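Local coordinates for D-ribose pyranase (Bacillus subtilis, PDB 1OGD), which probably catalyses the interconversion of the beta-pyranose and beta-furanose forms of D-ribose, the first step of ribose breakdown, working as a homodecamer built from two pentamers, at residues 22-28 and 121-127; 63-67 and 88-92; 72-77 and 118-122; 46-52 and 114-118. All blocks are in the same frame, centred on the assembly; numbering follows the deposited sequence.

Interaction 1 of 4, residues 22-28 and 121-127; sequences DKIVIAD and ANCILQA. With RIP (beta-D-ribopyranose), chain G.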
loop_
_atom_site.group_PDB
_atom_site.type_symbol
_atom_site.label_atom_id
_atom_site.label_comp_id
_atom_site.label_asym_id
_atom_site.label_seq_id
_atom_site.Cartn_x
_atom_site.Cartn_y
_atom_site.Cartn_z
ATOM N N ASP A 22 2.872 2.807 -27.703
ATOM C CA ASP A 22 3.532 2.733 -26.399
ATOM C C ASP A 22 5.020 2.525 -26.657
ATOM O O ASP A 22 5.407 1.985 -27.696
ATOM C CB ASP A 22 2.996 1.578 -25.546
ATOM C CG ASP A 22 1.583 1.826 -25.035
ATOM O OD1 ASP A 22 1.139 2.995 -25.009
ATOM O OD2 ASP A 22 0.923 0.844 -24.648
ATOM N N LYS A 23 5.849 2.944 -25.707
ATOM C CA LYS A 23 7.294 2.844 -25.862
ATOM C C LYS A 23 8.011 2.132 -24.726
ATOM O O LYS A 23 7.604 2.215 -23.563
ATOM C CB LYS A 23 7.886 4.249 -25.994
ATOM C CG LYS A 23 7.243 5.103 -27.076
ATOM C CD LYS A 23 7.672 6.553 -26.949
ATOM C CE LYS A 23 7.019 7.432 -28.009
ATOM N NZ LYS A 23 5.524 7.362 -27.988
ATOM N N ILE A 24 9.071 1.412 -25.077
ATOM C CA ILE A 24 9.901 0.749 -24.086
ATOM C C ILE A 24 11.319 1.165 -24.455
ATOM O O ILE A 24 11.586 1.521 -25.604
ATOM C CB ILE A 24 9.788 -0.798 -24.104
ATOM C CG1 ILE A 24 10.288 -1.362 -25.428
ATOM C CG2 ILE A 24 8.350 -1.222 -23.835
ATOM C CD1 ILE A 24 10.363 -2.876 -25.420
ATOM N N VAL A 25 12.223 1.131 -23.485
ATOM C CA VAL A 25 13.596 1.538 -23.728
ATOM C C VAL A 25 14.572 0.405 -23.451
ATOM O O VAL A 25 14.407 -0.339 -22.487
ATOM C CB VAL A 25 13.973 2.746 -22.821
ATOM C CG1 VAL A 25 15.404 3.205 -23.110
ATOM C CG2 VAL A 25 12.992 3.890 -23.042
ATOM N N ILE A 26 15.569 0.255 -24.319
ATOM C CA ILE A 26 16.613 -0.742 -24.122
ATOM C C ILE A 26 17.799 0.156 -23.825
ATOM O O ILE A 26 18.121 1.041 -24.615
ATOM C CB ILE A 26 16.892 -1.569 -25.387
ATOM C CG1 ILE A 26 15.645 -2.373 -25.766
ATOM C CG2 ILE A 26 18.043 -2.532 -25.123
ATOM C CD1 ILE A 26 15.742 -3.065 -27.117
ATOM N N ALA A 27 18.448 -0.056 -22.690
ATOM C CA ALA A 27 19.541 0.825 -22.310
ATOM C C ALA A 27 20.852 0.154 -21.983
ATOM O O ALA A 27 20.893 -1.035 -21.673
ATOM C CB ALA A 27 19.102 1.670 -21.112
ATOM N N ASP A 28 21.931 0.931 -22.059
ATOM C CA ASP A 28 23.239 0.422 -21.686
ATOM C C ASP A 28 23.290 0.563 -20.165
ATOM O O ASP A 28 22.341 1.072 -19.559
ATOM C CB ASP A 28 24.372 1.202 -22.381
ATOM C CG ASP A 28 24.344 2.704 -22.099
ATOM O OD1 ASP A 28 24.553 3.470 -23.067
ATOM O OD2 ASP A 28 24.142 3.123 -20.936
ATOM N N ALA A 121 24.543 3.264 -26.321
ATOM C CA ALA A 121 23.913 2.046 -26.797
ATOM C C ALA A 121 22.524 1.983 -26.159
ATOM O O ALA A 121 22.275 1.150 -25.292
ATOM C CB ALA A 121 24.733 0.829 -26.393
ATOM N N ASN A 122 21.643 2.892 -26.580
ATOM C CA ASN A 122 20.273 2.955 -26.073
ATOM C C ASN A 122 19.307 3.218 -27.220
ATOM O O ASN A 122 19.649 3.891 -28.189
ATOM C CB ASN A 122 20.078 4.103 -25.067
ATOM C CG ASN A 122 21.171 4.180 -24.023
ATOM O OD1 ASN A 122 22.068 5.021 -24.117
ATOM N ND2 ASN A 122 21.104 3.312 -23.020
ATOM N N CYS A 123 18.093 2.698 -27.112
ATOM C CA CYS A 123 17.093 2.964 -28.134
ATOM C C CYS A 123 15.690 2.775 -27.585
ATOM O O CYS A 123 15.472 2.014 -26.643
ATOM C CB CYS A 123 17.294 2.068 -29.361
ATOM S SG CYS A 123 16.826 0.358 -29.130
ATOM N N ILE A 124 14.749 3.491 -28.182
ATOM C CA ILE A 124 13.352 3.409 -27.802
ATOM C C ILE A 124 12.610 2.693 -28.922
ATOM O O ILE A 124 12.743 3.058 -30.097
ATOM C CB ILE A 124 12.735 4.815 -27.629
ATOM C CG1 ILE A 124 13.282 5.469 -26.358
ATOM C CG2 ILE A 124 11.213 4.722 -27.587
ATOM C CD1 ILE A 124 12.851 6.918 -26.184
ATOM N N LEU A 125 11.851 1.663 -28.567
ATOM C CA LEU A 125 11.068 0.934 -29.558
ATOM C C LEU A 125 9.622 1.377 -29.397
ATOM O O LEU A 125 9.057 1.282 -28.306
ATOM C CB LEU A 125 11.169 -0.577 -29.337
ATOM C CG LEU A 125 12.564 -1.201 -29.350
ATOM C CD1 LEU A 125 12.445 -2.705 -29.153
ATOM C CD2 LEU A 125 13.264 -0.883 -30.662
ATOM N N GLN A 126 9.035 1.884 -30.474
ATOM C CA GLN A 126 7.651 2.329 -30.437
ATOM C C GLN A 126 6.766 1.231 -31.012
ATOM O O GLN A 126 6.931 0.820 -32.164
ATOM C CB GLN A 126 7.480 3.617 -31.239
ATOM C CG GLN A 126 6.161 4.319 -30.969
ATOM C CD GLN A 126 6.046 5.642 -31.692
ATOM O OE1 GLN A 126 5.514 5.713 -32.801
ATOM N NE2 GLN A 126 6.560 6.701 -31.073
ATOM N N ALA A 127 5.825 0.765 -30.197
ATOM C CA ALA A 127 4.917 -0.311 -30.575
ATOM C C ALA A 127 4.029 -0.025 -31.780
ATOM O O ALA A 127 3.438 1.047 -31.898
ATOM C CB ALA A 127 4.045 -0.688 -29.381
HETATM C C1 RIP G . 24.452 7.742 -20.149
HETATM C C2 RIP G . 24.449 6.562 -21.086
HETATM C C3 RIP G . 25.007 6.983 -22.436
HETATM C C4 RIP G . 26.380 7.641 -22.360
HETATM C C5 RIP G . 26.276 8.813 -21.391
HETATM O O1 RIP G . 23.491 8.706 -20.530
HETATM O O2 RIP G . 25.236 5.547 -20.499
HETATM O O3 RIP G . 25.036 5.889 -23.316
HETATM O O4 RIP G . 27.353 6.740 -21.868
HETATM O O5 RIP G . 25.732 8.427 -20.110
#
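Ile26 CD1 sits 3.9 Å from Leu125 CD1 and 4.1 Å from Cys123 SG, and Ile24 CG1 lies 4.1 Å from Leu125 CB; this face is closed by Phe51 and Leu58 of helix 51-61. On the other face Val25 CG2 meets Ile124 CG1 at 3.7 Å, with Ile124 also against Phe101 and Leu104 of helix 98-104. Between the two layers the antiparallel backbones are stitched by Ile24 N to Leu125 O (3.2 Å), Leu125 N to Ile24 O (3.0 Å), Ile26 N to Cys123 O (2.9 Å) and Cys123 N to Ile26 O (3.0 Å), and Ala127 N to Asp22 O (2.8 Å) extends the pairing. Toward the sugar, Asp28 takes a very short hydrogen bond from ribopyranose O3 to OD1 (2.5 Å) and another from O2 to OD2 (2.7 Å), while Ala121 N reaches Asp28 OD1 only weakly (3.3 Å). This is the middle strand pair of the mixed sheet in a three-layer alpha/beta/alpha fold, the loops at its end helping form the ribopyranose site.

Interaction 2 of 4, residues 63-67 and 88-92; sequences AVEKV and FSEQE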
loop_
_atom_site.group_PDB
_atom_site.type_symbol
_atom_site.label_atom_id
_atom_site.label_comp_id
_atom_site.label_asym_id
_atom_site.label_seq_id
_atom_site.Cartn_x
_atom_site.Cartn_y
_atom_site.Cartn_z
ATOM N N ALA A 63 6.026 -6.034 -32.107
ATOM C CA ALA A 63 5.819 -5.371 -33.385
ATOM C C ALA A 63 6.263 -3.912 -33.219
ATOM O O ALA A 63 5.609 -3.127 -32.530
ATOM C CB ALA A 63 4.352 -5.432 -33.780
ATOM N N VAL A 64 7.378 -3.557 -33.852
ATOM C CA VAL A 64 7.921 -2.204 -33.767
ATOM C C VAL A 64 7.636 -1.389 -35.027
ATOM O O VAL A 64 7.940 -1.834 -36.134
ATOM C CB VAL A 64 9.446 -2.249 -33.556
ATOM C CG1 VAL A 64 9.990 -0.842 -33.386
ATOM C CG2 VAL A 64 9.782 -3.127 -32.345
ATOM N N GLU A 65 7.055 -0.200 -34.866
ATOM C CA GLU A 65 6.770 0.646 -36.022
ATOM C C GLU A 65 7.748 1.806 -36.157
ATOM O O GLU A 65 7.797 2.463 -37.194
ATOM C CB GLU A 65 5.341 1.198 -35.975
ATOM C CG GLU A 65 5.026 2.076 -34.776
ATOM C CD GLU A 65 3.732 2.860 -34.951
ATOM O OE1 GLU A 65 2.853 2.403 -35.716
ATOM O OE2 GLU A 65 3.589 3.929 -34.315
ATOM N N LYS A 66 8.533 2.058 -35.115
ATOM C CA LYS A 66 9.496 3.153 -35.152
ATOM C C LYS A 66 10.548 2.989 -34.063
ATOM O O LYS A 66 10.234 2.594 -32.938
ATOM C CB LYS A 66 8.773 4.489 -34.977
ATOM C CG LYS A 66 9.672 5.710 -35.028
ATOM C CD LYS A 66 8.853 6.972 -34.806
ATOM C CE LYS A 66 9.719 8.217 -34.833
ATOM N NZ LYS A 66 8.921 9.449 -34.573
ATOM N N VAL A 67 11.794 3.289 -34.410
ATOM C CA VAL A 67 12.904 3.183 -33.475
ATOM C C VAL A 67 13.491 4.574 -33.282
ATOM O O VAL A 67 13.539 5.369 -34.222
ATOM C CB VAL A 67 14.009 2.249 -34.011
ATOM C CG1 VAL A 67 15.073 2.039 -32.947
ATOM C CG2 VAL A 67 13.406 0.913 -34.439
ATOM N N PHE A 88 16.433 -3.084 -37.942
ATOM C CA PHE A 88 15.153 -2.447 -38.220
ATOM C C PHE A 88 15.096 -1.809 -39.606
ATOM O O PHE A 88 14.864 -0.606 -39.753
ATOM C CB PHE A 88 14.832 -1.424 -37.126
ATOM C CG PHE A 88 14.699 -2.038 -35.758
ATOM C CD1 PHE A 88 15.762 -2.022 -34.863
ATOM C CD2 PHE A 88 13.519 -2.677 -35.383
ATOM C CE1 PHE A 88 15.656 -2.637 -33.616
ATOM C CE2 PHE A 88 13.403 -3.295 -34.136
ATOM C CZ PHE A 88 14.473 -3.276 -33.252
ATOM N N SER A 89 15.290 -2.650 -40.618
ATOM C CA SER A 89 15.280 -2.244 -42.022
ATOM C C SER A 89 13.984 -1.570 -42.452
ATOM O O SER A 89 14.006 -0.476 -43.012
ATOM C CB SER A 89 15.514 -3.464 -42.913
ATOM O OG SER A 89 16.686 -4.159 -42.528
ATOM N N GLU A 90 12.858 -2.230 -42.196
ATOM C CA GLU A 90 11.552 -1.704 -42.584
ATOM C C GLU A 90 11.031 -0.579 -41.700
ATOM O O GLU A 90 10.297 0.291 -42.167
ATOM C CB GLU A 90 10.516 -2.830 -42.616
ATOM C CG GLU A 90 10.848 -3.952 -43.587
ATOM C CD GLU A 90 9.672 -4.887 -43.816
ATOM O OE1 GLU A 90 9.143 -5.440 -42.825
ATOM O OE2 GLU A 90 9.279 -5.066 -44.990
ATOM N N GLN A 91 11.403 -0.598 -40.426
ATOM C CA GLN A 91 10.950 0.424 -39.496
ATOM C C GLN A 91 11.608 1.773 -39.741
ATOM O O GLN A 91 12.675 1.864 -40.353
ATOM C CB GLN A 91 11.226 -0.003 -38.052
ATOM C CG GLN A 91 10.438 -1.212 -37.590
ATOM C CD GLN A 91 10.795 -2.468 -38.352
ATOM O OE1 GLN A 91 11.949 -2.904 -38.350
ATOM N NE2 GLN A 91 9.805 -3.061 -39.009
ATOM N N GLU A 92 10.951 2.818 -39.253
ATOM C CA GLU A 92 11.445 4.182 -39.369
ATOM C C GLU A 92 12.407 4.455 -38.212
ATOM O O GLU A 92 12.041 4.313 -37.046
ATOM C CB GLU A 92 10.275 5.161 -39.304
ATOM C CG GLU A 92 10.689 6.614 -39.190
ATOM C CD GLU A 92 9.513 7.524 -38.915
ATOM O OE1 GLU A 92 9.726 8.748 -38.785
ATOM O OE2 GLU A 92 8.374 7.013 -38.827
#
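Val67 lays its CG2 methyl over one face of the Phe88 ring, 3.8 Å from the centroid and 22° off the normal, a CH-pi contact whose closest atom pair is Val67 CG2 to Phe88 CG at 3.5 Å. Val64 adds a second methyl, its CG2 standing 4.0 Å from Phe88 CE2, so the ring, which follows on helix 78-87, is tucked beside Val64 and Val67, with Leu125 of strand 123-127 also against it. Gln91 packs on the backbone, its CG 3.0 Å from Val64 O. Val67 N donates to Glu92 O at 2.8 Å and 170°, and Lys66 CA lies 3.4 Å from the same oxygen, which sets Lys66 and Glu92 side by side as a parallel pair. Two strands running the same way, joined through helices, make this a beta-alpha-beta crossover, with strand 92-96 at the edge of the sheet within the chain. Strand 64-70 carries a classic beta bulge on the side of strand 123-127, Glu65 and Lys66 both facing Gln126. Lys66 NZ stays 4.3 Å from Glu92 OE1, beyond a salt bridge, and pairs instead with Glu94, while Glu65 turns away to hydrogen-bond the presumed proton donor, His20.

Interaction 3 of 4, residues 72-77 and 118-122; sequences EIKASN and TPYAN. With RIP (beta-D-ribopyranose), chain G.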
loop_
_atom_site.group_PDB
_atom_site.type_symbol
_atom_site.label_atom_id
_atom_site.label_comp_id
_atom_site.label_asym_id
_atom_site.label_seq_id
_atom_site.Cartn_x
_atom_site.Cartn_y
_atom_site.Cartn_z
ATOM N N GLU A 72 24.328 10.815 -31.408
ATOM C CA GLU A 72 25.659 10.520 -30.895
ATOM C C GLU A 72 26.113 9.085 -31.127
ATOM O O GLU A 72 27.316 8.820 -31.208
ATOM C CB GLU A 72 25.734 10.816 -29.394
ATOM C CG GLU A 72 25.646 12.286 -29.016
ATOM C CD GLU A 72 24.240 12.839 -29.078
ATOM O OE1 GLU A 72 24.053 14.009 -28.682
ATOM O OE2 GLU A 72 23.321 12.115 -29.519
ATOM N N ILE A 73 25.167 8.156 -31.227
ATOM C CA ILE A 73 25.522 6.753 -31.423
ATOM C C ILE A 73 26.261 6.507 -32.741
ATOM O O ILE A 73 27.139 5.648 -32.812
ATOM C CB ILE A 73 24.272 5.836 -31.358
ATOM C CG1 ILE A 73 24.713 4.384 -31.169
ATOM C CG2 ILE A 73 23.443 5.976 -32.628
ATOM C CD1 ILE A 73 23.570 3.399 -31.062
ATOM N N LYS A 74 25.910 7.266 -33.775
ATOM C CA LYS A 74 26.544 7.125 -35.084
ATOM C C LYS A 74 28.040 7.432 -35.047
ATOM O O LYS A 74 28.821 6.835 -35.785
ATOM C CB LYS A 74 25.887 8.058 -36.103
ATOM C CG LYS A 74 24.457 7.718 -36.478
ATOM C CD LYS A 74 23.951 8.716 -37.512
ATOM C CE LYS A 74 22.526 8.426 -37.946
ATOM N NZ LYS A 74 22.052 9.395 -38.975
ATOM N N ALA A 75 28.435 8.369 -34.193
ATOM C CA ALA A 75 29.835 8.757 -34.091
ATOM C C ALA A 75 30.614 7.973 -33.042
ATOM O O ALA A 75 31.726 7.514 -33.300
ATOM C CB ALA A 75 29.936 10.247 -33.797
ATOM N N SER A 76 30.024 7.817 -31.862
ATOM C CA SER A 76 30.683 7.121 -30.763
ATOM C C SER A 76 30.512 5.606 -30.734
ATOM O O SER A 76 31.307 4.908 -30.106
ATOM C CB SER A 76 30.197 7.699 -29.434
ATOM O OG SER A 76 30.326 9.108 -29.422
ATOM N N ASN A 77 29.488 5.092 -31.403
ATOM C CA ASN A 77 29.250 3.653 -31.391
ATOM C C ASN A 77 28.785 3.173 -32.760
ATOM O O ASN A 77 27.656 2.705 -32.913
ATOM C CB ASN A 77 28.187 3.321 -30.341
ATOM C CG ASN A 77 28.391 1.963 -29.714
ATOM O OD1 ASN A 77 28.598 0.969 -30.410
ATOM N ND2 ASN A 77 28.326 1.910 -28.388
ATOM N N THR A 118 29.125 0.275 -23.678
ATOM C CA THR A 118 29.601 1.125 -24.766
ATOM C C THR A 118 28.706 2.353 -24.874
ATOM O O THR A 118 27.501 2.273 -24.637
ATOM C CB THR A 118 29.640 0.387 -26.135
ATOM O OG1 THR A 118 28.316 -0.003 -26.523
ATOM C CG2 THR A 118 30.527 -0.838 -26.048
ATOM N N PRO A 119 29.289 3.508 -25.233
ATOM C CA PRO A 119 28.615 4.801 -25.386
ATOM C C PRO A 119 27.357 4.846 -26.247
ATOM O O PRO A 119 27.340 4.370 -27.384
ATOM C CB PRO A 119 29.713 5.696 -25.959
ATOM C CG PRO A 119 30.948 5.121 -25.372
ATOM C CD PRO A 119 30.724 3.641 -25.541
ATOM N N TYR A 120 26.314 5.449 -25.683
ATOM C CA TYR A 120 25.029 5.642 -26.344
ATOM C C TYR A 120 24.357 4.415 -26.953
ATOM O O TYR A 120 23.677 4.510 -27.978
ATOM C CB TYR A 120 25.163 6.740 -27.399
ATOM C CG TYR A 120 25.833 7.987 -26.862
ATOM C CD1 TYR A 120 27.222 8.122 -26.888
ATOM C CD2 TYR A 120 25.080 9.009 -26.280
ATOM C CE1 TYR A 120 27.845 9.246 -26.344
ATOM C CE2 TYR A 120 25.690 10.133 -25.734
ATOM C CZ TYR A 120 27.072 10.245 -25.769
ATOM O OH TYR A 120 27.679 11.355 -25.226
ATOM N N ALA A 121 24.543 3.264 -26.321
ATOM C CA ALA A 121 23.913 2.046 -26.797
ATOM C C ALA A 121 22.524 1.983 -26.159
ATOM O O ALA A 121 22.275 1.150 -25.292
ATOM C CB ALA A 121 24.733 0.829 -26.393
ATOM N N ASN A 122 21.643 2.892 -26.580
ATOM C CA ASN A 122 20.273 2.955 -26.073
ATOM C C ASN A 122 19.307 3.218 -27.220
ATOM O O ASN A 122 19.649 3.891 -28.189
ATOM C CB ASN A 122 20.078 4.103 -25.067
ATOM C CG ASN A 122 21.171 4.180 -24.023
ATOM O OD1 ASN A 122 22.068 5.021 -24.117
ATOM N ND2 ASN A 122 21.104 3.312 -23.020
HETATM C C1 RIP G . 24.452 7.742 -20.149
HETATM C C2 RIP G . 24.449 6.562 -21.086
HETATM C C3 RIP G . 25.007 6.983 -22.436
HETATM C C4 RIP G . 26.380 7.641 -22.360
HETATM C C5 RIP G . 26.276 8.813 -21.391
HETATM O O1 RIP G . 23.491 8.706 -20.530
HETATM O O2 RIP G . 25.236 5.547 -20.499
HETATM O O3 RIP G . 25.036 5.889 -23.316
HETATM O O4 RIP G . 27.353 6.740 -21.868
HETATM O O5 RIP G . 25.732 8.427 -20.110
#
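Both acceptors that Asn77 ND2 reaches lie in the 118-122 loop: Pro119 O at 2.8 Å and Thr118 OG1 at 2.7 Å. Asn77 OD1 takes a hydrogen bond from Asn80 ND2; the side chain, as N-cap, also caps a backbone N at the start of helix 78-87. Thr118 OG1 is satisfied twice, accepting from Asn77 and donating to Glu116 OE2. The loop it begins is a type II beta turn from Thr118 to Ala121, overlapped by an inverse gamma turn centred on Ala121, and it forms one wall of the ribose pocket. Tyr120 N gives a weak hydrogen bond to ribopyranose O3 at 2.7 Å, while O3 itself donates to Asp28 OD1. The Tyr120 ring separates helix from sugar: ribopyranose C4 lies over one face, and Glu72 CB over the opposite one, 3.6 Å from the centroid in a CH-pi contact. Glu72 directs its carboxylate away from the loop, where OE1 accepts from the backbone N of His98, whose ring meets Tyr120 edge-to-face.

Interaction 4 of 4, residues 46-52 and 114-118; sequences PGLPAFQ and TGEFT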
loop_
_atom_site.group_PDB
_atom_site.type_symbol
_atom_site.label_atom_id
_atom_site.label_comp_id
_atom_site.label_asym_id
_atom_site.label_seq_id
_atom_site.Cartn_x
_atom_site.Cartn_y
_atom_site.Cartn_z
ATOM N N PRO A 46 29.600 -6.855 -17.033
ATOM C CA PRO A 46 29.860 -5.998 -18.193
ATOM C C PRO A 46 29.833 -6.793 -19.500
ATOM O O PRO A 46 30.552 -7.776 -19.650
ATOM C CB PRO A 46 31.236 -5.420 -17.885
ATOM C CG PRO A 46 31.215 -5.321 -16.386
ATOM C CD PRO A 46 30.610 -6.645 -15.982
ATOM N N GLY A 47 28.983 -6.369 -20.428
ATOM C CA GLY A 47 28.876 -7.051 -21.704
ATOM C C GLY A 47 27.872 -8.191 -21.760
ATOM O O GLY A 47 27.694 -8.802 -22.812
ATOM N N LEU A 48 27.208 -8.484 -20.646
ATOM C CA LEU A 48 26.232 -9.574 -20.615
ATOM C C LEU A 48 24.977 -9.198 -19.819
ATOM O O LEU A 48 25.041 -9.004 -18.604
ATOM C CB LEU A 48 26.885 -10.822 -20.011
ATOM C CG LEU A 48 26.072 -12.104 -19.798
ATOM C CD1 LEU A 48 25.381 -12.520 -21.088
ATOM C CD2 LEU A 48 27.001 -13.207 -19.312
ATOM N N PRO A 49 23.817 -9.093 -20.494
ATOM C CA PRO A 49 23.616 -9.300 -21.932
ATOM C C PRO A 49 24.067 -8.092 -22.728
ATOM O O PRO A 49 24.160 -6.984 -22.196
ATOM C CB PRO A 49 22.105 -9.499 -22.066
ATOM C CG PRO A 49 21.582 -9.570 -20.643
ATOM C CD PRO A 49 22.544 -8.759 -19.845
ATOM N N ALA A 50 24.322 -8.307 -24.013
ATOM C CA ALA A 50 24.753 -7.235 -24.895
ATOM C C ALA A 50 23.548 -6.512 -25.483
ATOM O O ALA A 50 22.461 -7.077 -25.590
ATOM C CB ALA A 50 25.625 -7.802 -26.017
ATOM N N PHE A 51 23.753 -5.255 -25.854
ATOM C CA PHE A 51 22.706 -4.439 -26.447
ATOM C C PHE A 51 22.109 -5.137 -27.666
ATOM O O PHE A 51 20.887 -5.194 -27.835
ATOM C CB PHE A 51 23.284 -3.093 -26.877
ATOM C CG PHE A 51 22.318 -2.231 -27.632
ATOM C CD1 PHE A 51 21.298 -1.556 -26.967
ATOM C CD2 PHE A 51 22.429 -2.088 -29.012
ATOM C CE1 PHE A 51 20.402 -0.746 -27.665
ATOM C CE2 PHE A 51 21.541 -1.284 -29.722
ATOM C CZ PHE A 51 20.523 -0.609 -29.048
ATOM N N GLN A 52 22.981 -5.665 -28.520
ATOM C CA GLN A 52 22.533 -6.338 -29.730
ATOM C C GLN A 52 21.663 -7.544 -29.428
ATOM O O GLN A 52 20.600 -7.700 -30.017
ATOM C CB GLN A 52 23.732 -6.774 -30.578
ATOM C CG GLN A 52 24.698 -5.648 -30.887
ATOM C CD GLN A 52 25.653 -5.992 -32.010
ATOM O OE1 GLN A 52 25.999 -7.156 -32.212
ATOM N NE2 GLN A 52 26.098 -4.972 -32.738
ATOM N N THR A 114 20.645 -3.375 -19.913
ATOM C CA THR A 114 21.494 -4.472 -20.364
ATOM C C THR A 114 22.875 -4.281 -19.734
ATOM O O THR A 114 23.103 -3.312 -19.006
ATOM C CB THR A 114 21.648 -4.468 -21.893
ATOM O OG1 THR A 114 22.382 -3.306 -22.293
ATOM C CG2 THR A 114 20.284 -4.448 -22.568
ATOM N N GLY A 115 23.794 -5.199 -20.014
ATOM C CA GLY A 115 25.129 -5.082 -19.457
ATOM C C GLY A 115 26.073 -4.369 -20.404
ATOM O O GLY A 115 27.287 -4.394 -20.211
ATOM N N GLU A 116 25.508 -3.724 -21.421
ATOM C CA GLU A 116 26.284 -3.011 -22.428
ATOM C C GLU A 116 27.114 -1.865 -21.861
ATOM O O GLU A 116 26.574 -0.917 -21.286
ATOM C CB GLU A 116 25.355 -2.467 -23.511
ATOM C CG GLU A 116 26.073 -1.921 -24.737
ATOM C CD GLU A 116 26.810 -3.009 -25.500
ATOM O OE1 GLU A 116 26.172 -4.028 -25.839
ATOM O OE2 GLU A 116 28.022 -2.846 -25.763
ATOM N N PHE A 117 28.431 -1.957 -22.041
ATOM C CA PHE A 117 29.355 -0.934 -21.568
ATOM C C PHE A 117 29.941 -0.081 -22.693
ATOM O O PHE A 117 31.130 0.239 -22.671
ATOM C CB PHE A 117 30.501 -1.572 -20.774
ATOM C CG PHE A 117 30.302 -1.552 -19.282
ATOM C CD1 PHE A 117 29.119 -2.015 -18.713
ATOM C CD2 PHE A 117 31.313 -1.092 -18.441
ATOM C CE1 PHE A 117 28.945 -2.022 -17.325
ATOM C CE2 PHE A 117 31.150 -1.097 -17.052
ATOM C CZ PHE A 117 29.963 -1.564 -16.494
ATOM N N THR A 118 29.125 0.275 -23.678
ATOM C CA THR A 118 29.601 1.125 -24.766
ATOM C C THR A 118 28.706 2.353 -24.874
ATOM O O THR A 118 27.501 2.273 -24.637
ATOM C CB THR A 118 29.640 0.387 -26.135
ATOM O OG1 THR A 118 28.316 -0.003 -26.523
ATOM C CG2 THR A 118 30.527 -0.838 -26.048
HETATM O O HOH W 1 26.113 -4.930 -28.320
#
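Two loops lock together here at the N terminus of helix 51-61, where Ala50 is the N-cap, across an ST turn at Thr114; the Leu48-Pro49 peptide is cis. Glu116, t at chi1 and p at chi2, curls its carboxylate back so that OE1 accepts from Phe51 N at 2.7 Å, in the helix's first turn. Thr114 at p turns OG1 to accept from Glu116 N (3.3 Å), while the same hydroxyl also bonds Ala27 O. Gly115 N donates to Pro49 O (2.8 Å) and Gly47 N to Gly115 O (2.6 Å). An ideal CB on Gly115 would fall 2.7 Å from Leu48 O, and Gly47, with phi at 89°, would jam one against the preceding carbonyl. Phe117, off-rotamer with chi1 at -97°, offers a ring face to Pro46 CB, 4.0 Å from the centroid; Phe131 of a neighbouring subunit meets the same ring. One water completes the join, donating to Glu116 OE1 at 2.6 Å and accepting from Gln52 N at 3.2 Å.

In the fold
From the N terminus, strand 23-27 comes first; interaction 1 closes its long loop to the last strand, 123-127. Interactions 2 and 4 lie within that span, while interaction 3 ends on the same stretch, at 121-122. Residues 46-52 return to 114-118 in interaction 4, tying the start of helix 51-61 to the loop after strand 110-113. Interaction 2, the shortest closure, lies inside it and joins strand 64-70 to the approach to 92-96. Interaction 3 starts inside interaction 2 and finishes past it, so they cross; it joins helix 72-76 to the loop before strand 123-127. Gln126 links interactions 1 and 2 through backbone bonds to Glu65 and Lys66. Interactions 1 and 3 both touch the sugar; Thr118 belongs to 3 and 4.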